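Local structure of ssDNA binding protein (Pyrococcus furiosus, 4PSM) at residues A[55-60]-A[86-91]; A[62-67]-A[80-85]; A[37-42]-A[75-80]. The protein binds single-stranded DNA, probably holding it in a system of tunnels that runs between the subunits of its four-chain assembly. All blocks are in the same frame, centred on the assembly; numbering follows the deposited sequence.

Overall arrangement
Followed from the N terminus, helix 33-53 opens contact 3 with residues 37-42, the loop 55-60 opens contact 1 and strand 61-71 opens contact 2 with residues 62-67. The loops then close in turn: contact 3 at 75-80, contact 2 at 80-85 and contact 1 at 86-91. Contact 2, a beta-hairpin pairing, therefore lies wholly within the span of contact 1, whereas contact 3 crosses both. All three use strand 74-87. Contact 3 ties its first part to helix 33-53, contact 2 pairs its later part with the central strand 61-71, and contact 1 fastens its end, just ahead of the long helix 93-141, to the loop preceding the central strand.

Contact 1 (A[55-60]-A[86-91]); sequences GVKKED and TYKKEE
Charge and hydrogen bonding dominate, and both centre on the buried carboxylate of D60. Its OD1 accepts the backbone N-H of K89 at 3.0 Å through the anti lone pair, in a fairly straight bond (162°). OD2 serves two donors, out of the carboxylate plane on opposite sides: the NZ of K88, 2.9 Å away in a salt bridge, and the backbone N of K57 at 2.7 Å. Three bonds thus grip the group and fix its rotation, and the lysine and the two N-H groups would probably keep it ionised. K88 reaches OD2 by folding back, with bends at chi2 and chi3 (-65° and -59°), so that it crosses D60 obliquely. A separate ion pair within the loop joins K58 NZ to E59 OE2.

The backbone gives the loop its shape: G55, with positive phi, ends helix 33-53 in a Schellman motif, and a beta turn follows in which D60 N bonds to K57 O.

Van der Waals contact is modest. The extended K89 chain passes E59, its CD 3.9 Å from E59 CB, while V56 CG2 slides past the T86 hydroxyl, 4.1 Å from OG1.

Beyond the two segments, V56 rests on A12 and the backbone of D60 bonds to that of A12, following strand 4-11. K89 reaches A96 of helix 93-141, and the Y87 ring meets F9 edge-to-face and packs on K94 of the second subunit.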
# COMPACT_ATOMS: atom_id res chain seq x y z
N GLY A 55 0.38 -21.60 -45.93
CA GLY A 55 -0.62 -22.59 -45.56
C GLY A 55 -0.48 -23.05 -44.12
O GLY A 55 -0.83 -24.19 -43.78
N VAL A 56 0.02 -22.17 -43.26
CA VAL A 56 0.16 -22.51 -41.84
C VAL A 56 -1.17 -22.40 -41.11
O VAL A 56 -1.87 -21.40 -41.21
CB VAL A 56 1.20 -21.63 -41.15
CG1 VAL A 56 1.31 -22.01 -39.69
CG2 VAL A 56 2.55 -21.77 -41.83
N LYS A 57 -1.54 -23.47 -40.41
CA LYS A 57 -2.73 -23.47 -39.57
C LYS A 57 -2.37 -22.98 -38.17
O LYS A 57 -1.19 -22.87 -37.83
CB LYS A 57 -3.30 -24.89 -39.49
CG LYS A 57 -3.63 -25.51 -40.84
CD LYS A 57 -5.08 -25.25 -41.22
CE LYS A 57 -6.03 -25.93 -40.24
NZ LYS A 57 -7.46 -25.63 -40.54
N LYS A 58 -3.37 -22.68 -37.35
CA LYS A 58 -3.05 -22.18 -36.01
C LYS A 58 -2.63 -23.30 -35.06
O LYS A 58 -2.09 -23.03 -33.99
CB LYS A 58 -4.19 -21.33 -35.43
CG LYS A 58 -5.54 -22.00 -35.41
CD LYS A 58 -6.50 -21.24 -34.50
CE LYS A 58 -7.94 -21.72 -34.65
NZ LYS A 58 -8.09 -23.19 -34.43
N GLU A 59 -2.87 -24.55 -35.47
CA GLU A 59 -2.44 -25.73 -34.72
C GLU A 59 -0.97 -26.04 -34.97
O GLU A 59 -0.32 -26.71 -34.17
CB GLU A 59 -3.28 -26.97 -35.10
CG GLU A 59 -4.75 -26.90 -34.72
CD GLU A 59 -5.51 -25.86 -35.52
OE1 GLU A 59 -5.52 -25.95 -36.76
OE2 GLU A 59 -6.10 -24.95 -34.89
N ASP A 60 -0.46 -25.56 -36.09
CA ASP A 60 0.94 -25.76 -36.41
C ASP A 60 1.83 -25.01 -35.43
O ASP A 60 1.38 -24.10 -34.73
CB ASP A 60 1.25 -25.31 -37.84
CG ASP A 60 0.48 -26.11 -38.88
OD1 ASP A 60 0.28 -27.33 -38.68
OD2 ASP A 60 0.09 -25.53 -39.91
N THR A 86 8.52 -23.69 -39.80
CA THR A 86 7.17 -24.19 -39.56
C THR A 86 7.19 -25.68 -39.21
O THR A 86 8.06 -26.42 -39.66
CB THR A 86 6.26 -23.94 -40.77
OG1 THR A 86 5.09 -24.76 -40.66
CG2 THR A 86 6.98 -24.29 -42.06
N TYR A 87 6.23 -26.11 -38.41
CA TYR A 87 6.15 -27.50 -38.00
C TYR A 87 4.70 -27.94 -37.98
O TYR A 87 3.94 -27.57 -37.09
CB TYR A 87 6.78 -27.69 -36.63
CG TYR A 87 8.21 -27.21 -36.58
CD1 TYR A 87 9.26 -28.07 -36.85
CD2 TYR A 87 8.50 -25.88 -36.29
CE1 TYR A 87 10.57 -27.63 -36.81
CE2 TYR A 87 9.81 -25.44 -36.26
CZ TYR A 87 10.84 -26.32 -36.52
OH TYR A 87 12.14 -25.89 -36.49
N LYS A 88 4.31 -28.73 -38.99
CA LYS A 88 2.92 -29.15 -39.14
C LYS A 88 2.51 -30.07 -38.01
O LYS A 88 3.24 -30.99 -37.65
CB LYS A 88 2.72 -29.83 -40.49
CG LYS A 88 3.27 -29.03 -41.65
CD LYS A 88 2.53 -27.72 -41.83
CE LYS A 88 1.05 -27.94 -42.08
NZ LYS A 88 0.33 -26.69 -42.52
N LYS A 89 1.33 -29.81 -37.45
CA LYS A 89 0.80 -30.62 -36.36
C LYS A 89 0.88 -32.12 -36.68
O LYS A 89 1.31 -32.92 -35.85
CB LYS A 89 -0.65 -30.22 -36.06
CG LYS A 89 -1.31 -31.09 -34.98
CD LYS A 89 -2.80 -30.86 -34.94
CE LYS A 89 -3.46 -31.74 -33.89
NZ LYS A 89 -4.93 -31.52 -33.81
N GLU A 90 0.46 -32.49 -37.88
CA GLU A 90 0.39 -33.89 -38.29
C GLU A 90 1.76 -34.56 -38.37
O GLU A 90 1.88 -35.78 -38.26
CB GLU A 90 -0.35 -34.03 -39.62
CG GLU A 90 -1.52 -35.00 -39.58
CD GLU A 90 -2.77 -34.42 -40.21
OE1 GLU A 90 -2.95 -33.19 -40.16
OE2 GLU A 90 -3.57 -35.20 -40.77
N GLU A 91 2.80 -33.75 -38.57
CA GLU A 91 4.17 -34.26 -38.64
C GLU A 91 4.86 -34.16 -37.29
O GLU A 91 5.91 -34.77 -37.08
CB GLU A 91 4.97 -33.51 -39.71
CG GLU A 91 4.72 -34.03 -41.12
CD GLU A 91 4.74 -32.94 -42.17
OE1 GLU A 91 5.59 -32.04 -42.08
OE2 GLU A 91 3.89 -33.00 -43.09

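Contact 2 (A[62-67]-A[80-85])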
# COMPACT_ATOMS: atom_id res chain seq x y z
N VAL A 62 5.45 -22.84 -35.04
CA VAL A 62 6.43 -22.07 -35.79
C VAL A 62 7.58 -21.66 -34.88
O VAL A 62 7.47 -21.68 -33.65
CB VAL A 62 5.79 -20.81 -36.40
CG1 VAL A 62 4.57 -21.18 -37.22
CG2 VAL A 62 5.41 -19.82 -35.30
N ARG A 63 8.71 -21.31 -35.49
CA ARG A 63 9.77 -20.58 -34.82
C ARG A 63 10.05 -19.35 -35.65
O ARG A 63 10.19 -19.44 -36.87
CB ARG A 63 11.04 -21.42 -34.71
CG ARG A 63 10.90 -22.64 -33.83
CD ARG A 63 12.19 -23.44 -33.84
NE ARG A 63 13.30 -22.68 -33.28
CZ ARG A 63 13.61 -22.67 -31.99
NH1 ARG A 63 12.89 -23.36 -31.12
NH2 ARG A 63 14.64 -21.95 -31.56
N ILE A 64 10.14 -18.20 -34.99
CA ILE A 64 10.38 -16.95 -35.69
C ILE A 64 11.68 -16.30 -35.23
O ILE A 64 11.96 -16.19 -34.04
CB ILE A 64 9.21 -15.97 -35.51
CG1 ILE A 64 7.95 -16.55 -36.14
CG2 ILE A 64 9.56 -14.60 -36.10
CD1 ILE A 64 6.71 -15.70 -35.95
N SER A 65 12.48 -15.89 -36.20
CA SER A 65 13.73 -15.20 -35.94
C SER A 65 13.78 -13.96 -36.82
O SER A 65 13.31 -13.96 -37.95
CB SER A 65 14.92 -16.11 -36.23
OG SER A 65 14.76 -17.37 -35.62
N VAL A 66 14.36 -12.90 -36.30
CA VAL A 66 14.51 -11.69 -37.08
C VAL A 66 15.48 -10.75 -36.40
O VAL A 66 15.38 -10.49 -35.20
CB VAL A 66 13.15 -10.99 -37.32
CG1 VAL A 66 12.58 -10.49 -36.00
CG2 VAL A 66 13.31 -9.84 -38.31
N ASP A 67 16.44 -10.26 -37.17
CA ASP A 67 17.37 -9.26 -36.68
C ASP A 67 16.73 -7.90 -36.85
O ASP A 67 15.89 -7.68 -37.74
CB ASP A 67 18.70 -9.33 -37.43
CG ASP A 67 19.54 -10.52 -37.02
OD1 ASP A 67 20.39 -10.36 -36.12
OD2 ASP A 67 19.33 -11.61 -37.58
N ASP A 80 14.82 -8.80 -44.35
CA ASP A 80 15.62 -9.79 -45.05
C ASP A 80 15.99 -10.94 -44.11
O ASP A 80 15.99 -12.10 -44.51
CB ASP A 80 16.89 -9.15 -45.61
CG ASP A 80 16.59 -7.94 -46.49
OD1 ASP A 80 16.47 -8.12 -47.72
OD2 ASP A 80 16.49 -6.82 -45.94
N SER A 81 16.30 -10.60 -42.86
CA SER A 81 16.76 -11.58 -41.88
C SER A 81 15.65 -12.46 -41.30
O SER A 81 15.93 -13.40 -40.56
CB SER A 81 17.49 -10.86 -40.73
OG SER A 81 16.60 -9.99 -40.02
N LEU A 82 14.40 -12.16 -41.64
CA LEU A 82 13.26 -12.88 -41.07
C LEU A 82 13.21 -14.33 -41.51
O LEU A 82 13.18 -14.63 -42.71
CB LEU A 82 11.94 -12.21 -41.41
CG LEU A 82 10.73 -12.98 -40.89
CD1 LEU A 82 10.70 -12.95 -39.37
CD2 LEU A 82 9.44 -12.45 -41.49
N GLU A 83 13.18 -15.23 -40.53
CA GLU A 83 13.04 -16.65 -40.79
C GLU A 83 11.82 -17.19 -40.07
O GLU A 83 11.61 -16.92 -38.89
CB GLU A 83 14.30 -17.40 -40.36
CG GLU A 83 15.50 -16.50 -40.08
CD GLU A 83 16.81 -17.26 -40.06
OE1 GLU A 83 17.43 -17.37 -38.98
OE2 GLU A 83 17.23 -17.74 -41.14
N ILE A 84 11.00 -17.93 -40.79
CA ILE A 84 9.85 -18.59 -40.20
C ILE A 84 9.94 -20.10 -40.42
O ILE A 84 9.59 -20.60 -41.48
CB ILE A 84 8.53 -18.08 -40.80
CG1 ILE A 84 8.44 -16.56 -40.72
CG2 ILE A 84 7.34 -18.72 -40.11
CD1 ILE A 84 7.18 -15.99 -41.32
N GLU A 85 10.45 -20.81 -39.41
CA GLU A 85 10.43 -22.26 -39.42
C GLU A 85 9.04 -22.73 -39.04
O GLU A 85 8.43 -22.24 -38.09
CB GLU A 85 11.46 -22.81 -38.44
CG GLU A 85 12.88 -22.39 -38.75
CD GLU A 85 13.86 -22.82 -37.68
OE1 GLU A 85 13.42 -23.39 -36.66
OE2 GLU A 85 15.08 -22.58 -37.85
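Strands 61-71 and 74-87 pair here as the antiparallel arms of a beta hairpin, with R63-E85 and S65-E83 as hydrogen-bonded pairs and I64-I84 as the non-hydrogen-bonded pair between them. R63 and E85 lie side by side and point the same way, their guanidinium and carboxylate planes turned 35° apart. The bend of R63 at chi3 lets E85 OE1 sit at the guanidinium edge, 3.5 Å from R63 NE in a rather long salt bridge. OE1 also bonds to Y87 OH, while R63 NH1 pairs with E101 of the second subunit. On the same face S65 and E83 meet through carbon, CB to CG at 3.9 Å.

On the face of I64 and I84, the I64 side chain runs alongside that of L82, with I64 CG2 3.8 Å from L82 CD1. That L82 methyl lies 3.7 Å from V66 CB as well, and I64 and V66 continue the apolar layer onto I47 and L43 of helix 33-53.

At the far end S81 OG, turned between its own backbone N and carbonyl carbon (chi1 63°), accepts D67 N at 2.9 Å and also bonds to N78 O. An alanine here would remove the hydroxyl that joins D67 N and N78 O, and would probably loosen the link between D67 and residues 78-81.

The chemistry divides by face: apolar groups turn to the helix, while the charged R63-E85 pair lies on the side where R63 meets another subunit.

Contact 3 (A[37-42]-A[75-80]); sequences VKAAGE and IVWNLD
V37 takes no part in the strand contact and packs instead on E149 of the third subunit. One residue on, K38 stays on the outer side of helix 33-53 and reaches along it, so that its NZ forms a salt bridge with E42 OE1 at 3.4 Å.

A39 carries the contact. Its CB points to the strand and sits 3.6 Å from I75 CB, a close approach that the small alanine side chain allows, with I75 CG2 and CD1 each 3.8 Å from the same methyl. I75 CG2, anti to its backbone N, in turn lies 3.9 Å above the centre of the W77 ring, so that this branch is held between the helix and one face of the indole. The carbonyl of A39 meets that indole at its edge: W77 NE1 donates to A39 O over only 2.7 Å, at an N-H...O angle of 152°. The oxygen lies near the ring plane, but the donor stands 51° above the carbonyl plane, so the indole comes at the helical carbonyl from one side and not along a lone pair.

In fold terms, helix 33-53 lies here against one face of a three-stranded antiparallel sheet, whose outermost strands within this chain include 74-87; the axes of helix 37-42 and strand 75-77 run nearly parallel (13°), 8.9 Å apart at their closest. A second tie between helix and strand is the bond from I75 N to E35 OE2.

At A40 the methyl turns away from the strand toward R20 and L23 of helix 15-26, and L23 also touches I75 and W77. G41 continues the helix, its N bonded to V37 O. E42 points back to the strand, its OE2 at the W77 edge near CD1, while L43 and, from strand 61-71, V66 and F68 also pack on the indole.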
# COMPACT_ATOMS: atom_id res chain seq x y z
N VAL A 37 5.20 -1.79 -29.09
CA VAL A 37 3.88 -2.17 -29.56
C VAL A 37 3.76 -1.90 -31.05
O VAL A 37 3.21 -2.70 -31.80
CB VAL A 37 2.77 -1.42 -28.80
CG1 VAL A 37 1.45 -1.49 -29.56
CG2 VAL A 37 2.62 -1.99 -27.40
N LYS A 38 4.29 -0.76 -31.46
CA LYS A 38 4.20 -0.32 -32.84
C LYS A 38 5.07 -1.20 -33.75
O LYS A 38 4.63 -1.65 -34.80
CB LYS A 38 4.61 1.16 -32.94
CG LYS A 38 4.35 1.82 -34.28
CD LYS A 38 5.48 1.59 -35.26
CE LYS A 38 5.72 2.83 -36.11
NZ LYS A 38 4.46 3.36 -36.69
N ALA A 39 6.30 -1.46 -33.32
CA ALA A 39 7.22 -2.28 -34.10
C ALA A 39 6.72 -3.72 -34.24
O ALA A 39 6.77 -4.31 -35.31
CB ALA A 39 8.62 -2.26 -33.48
N ALA A 40 6.23 -4.28 -33.14
CA ALA A 40 5.76 -5.65 -33.13
C ALA A 40 4.52 -5.78 -34.00
O ALA A 40 4.37 -6.74 -34.74
CB ALA A 40 5.45 -6.10 -31.69
N GLY A 41 3.64 -4.79 -33.91
CA GLY A 41 2.42 -4.80 -34.71
C GLY A 41 2.75 -4.90 -36.18
O GLY A 41 2.12 -5.64 -36.92
N GLU A 42 3.77 -4.16 -36.61
CA GLU A 42 4.20 -4.17 -38.00
C GLU A 42 4.72 -5.54 -38.41
O GLU A 42 4.26 -6.12 -39.38
CB GLU A 42 5.26 -3.10 -38.24
CG GLU A 42 4.81 -1.68 -37.95
CD GLU A 42 5.90 -0.66 -38.24
OE1 GLU A 42 5.63 0.55 -38.11
OE2 GLU A 42 7.03 -1.07 -38.59
N ILE A 75 12.67 0.92 -33.34
CA ILE A 75 13.00 -0.42 -33.80
C ILE A 75 12.88 -0.49 -35.32
O ILE A 75 11.80 -0.30 -35.89
CB ILE A 75 12.10 -1.49 -33.14
CG1 ILE A 75 12.29 -1.49 -31.62
CG2 ILE A 75 12.40 -2.87 -33.71
CD1 ILE A 75 11.34 -2.39 -30.88
N VAL A 76 14.00 -0.75 -35.99
CA VAL A 76 13.98 -0.92 -37.44
C VAL A 76 14.23 -2.38 -37.79
O VAL A 76 15.31 -2.94 -37.56
CB VAL A 76 14.97 0.05 -38.16
CG1 VAL A 76 15.12 1.36 -37.39
CG2 VAL A 76 16.33 -0.60 -38.38
N TRP A 77 13.20 -3.03 -38.32
CA TRP A 77 13.31 -4.43 -38.66
C TRP A 77 14.19 -4.58 -39.88
O TRP A 77 14.25 -3.69 -40.73
CB TRP A 77 11.93 -5.04 -38.93
CG TRP A 77 11.01 -5.03 -37.74
CD1 TRP A 77 9.85 -4.32 -37.61
CD2 TRP A 77 11.18 -5.76 -36.52
NE1 TRP A 77 9.28 -4.57 -36.38
CE2 TRP A 77 10.07 -5.45 -35.70
CE3 TRP A 77 12.15 -6.65 -36.04
CZ2 TRP A 77 9.92 -6.00 -34.43
CZ3 TRP A 77 12.00 -7.18 -34.78
CH2 TRP A 77 10.89 -6.86 -33.98
N ASN A 78 14.90 -5.70 -39.95
CA ASN A 78 15.58 -6.11 -41.17
C ASN A 78 14.81 -7.29 -41.76
O ASN A 78 15.09 -8.45 -41.46
CB ASN A 78 17.02 -6.51 -40.87
CG ASN A 78 17.76 -7.00 -42.10
OD1 ASN A 78 17.31 -6.81 -43.23
ND2 ASN A 78 18.90 -7.65 -41.88
N LEU A 79 13.82 -6.97 -42.58
CA LEU A 79 12.90 -7.98 -43.11
C LEU A 79 13.63 -9.10 -43.85
O LEU A 79 13.12 -10.21 -43.97
CB LEU A 79 11.88 -7.30 -44.02
CG LEU A 79 10.62 -6.74 -43.35
CD1 LEU A 79 10.58 -6.85 -41.82
CD2 LEU A 79 10.12 -5.39 -43.89
N ASP A 80 14.82 -8.80 -44.35
CA ASP A 80 15.62 -9.79 -45.05
C ASP A 80 15.99 -10.94 -44.11
O ASP A 80 15.99 -12.10 -44.51
CB ASP A 80 16.89 -9.15 -45.61
CG ASP A 80 16.59 -7.94 -46.49
OD1 ASP A 80 16.47 -8.12 -47.72
OD2 ASP A 80 16.49 -6.82 -45.94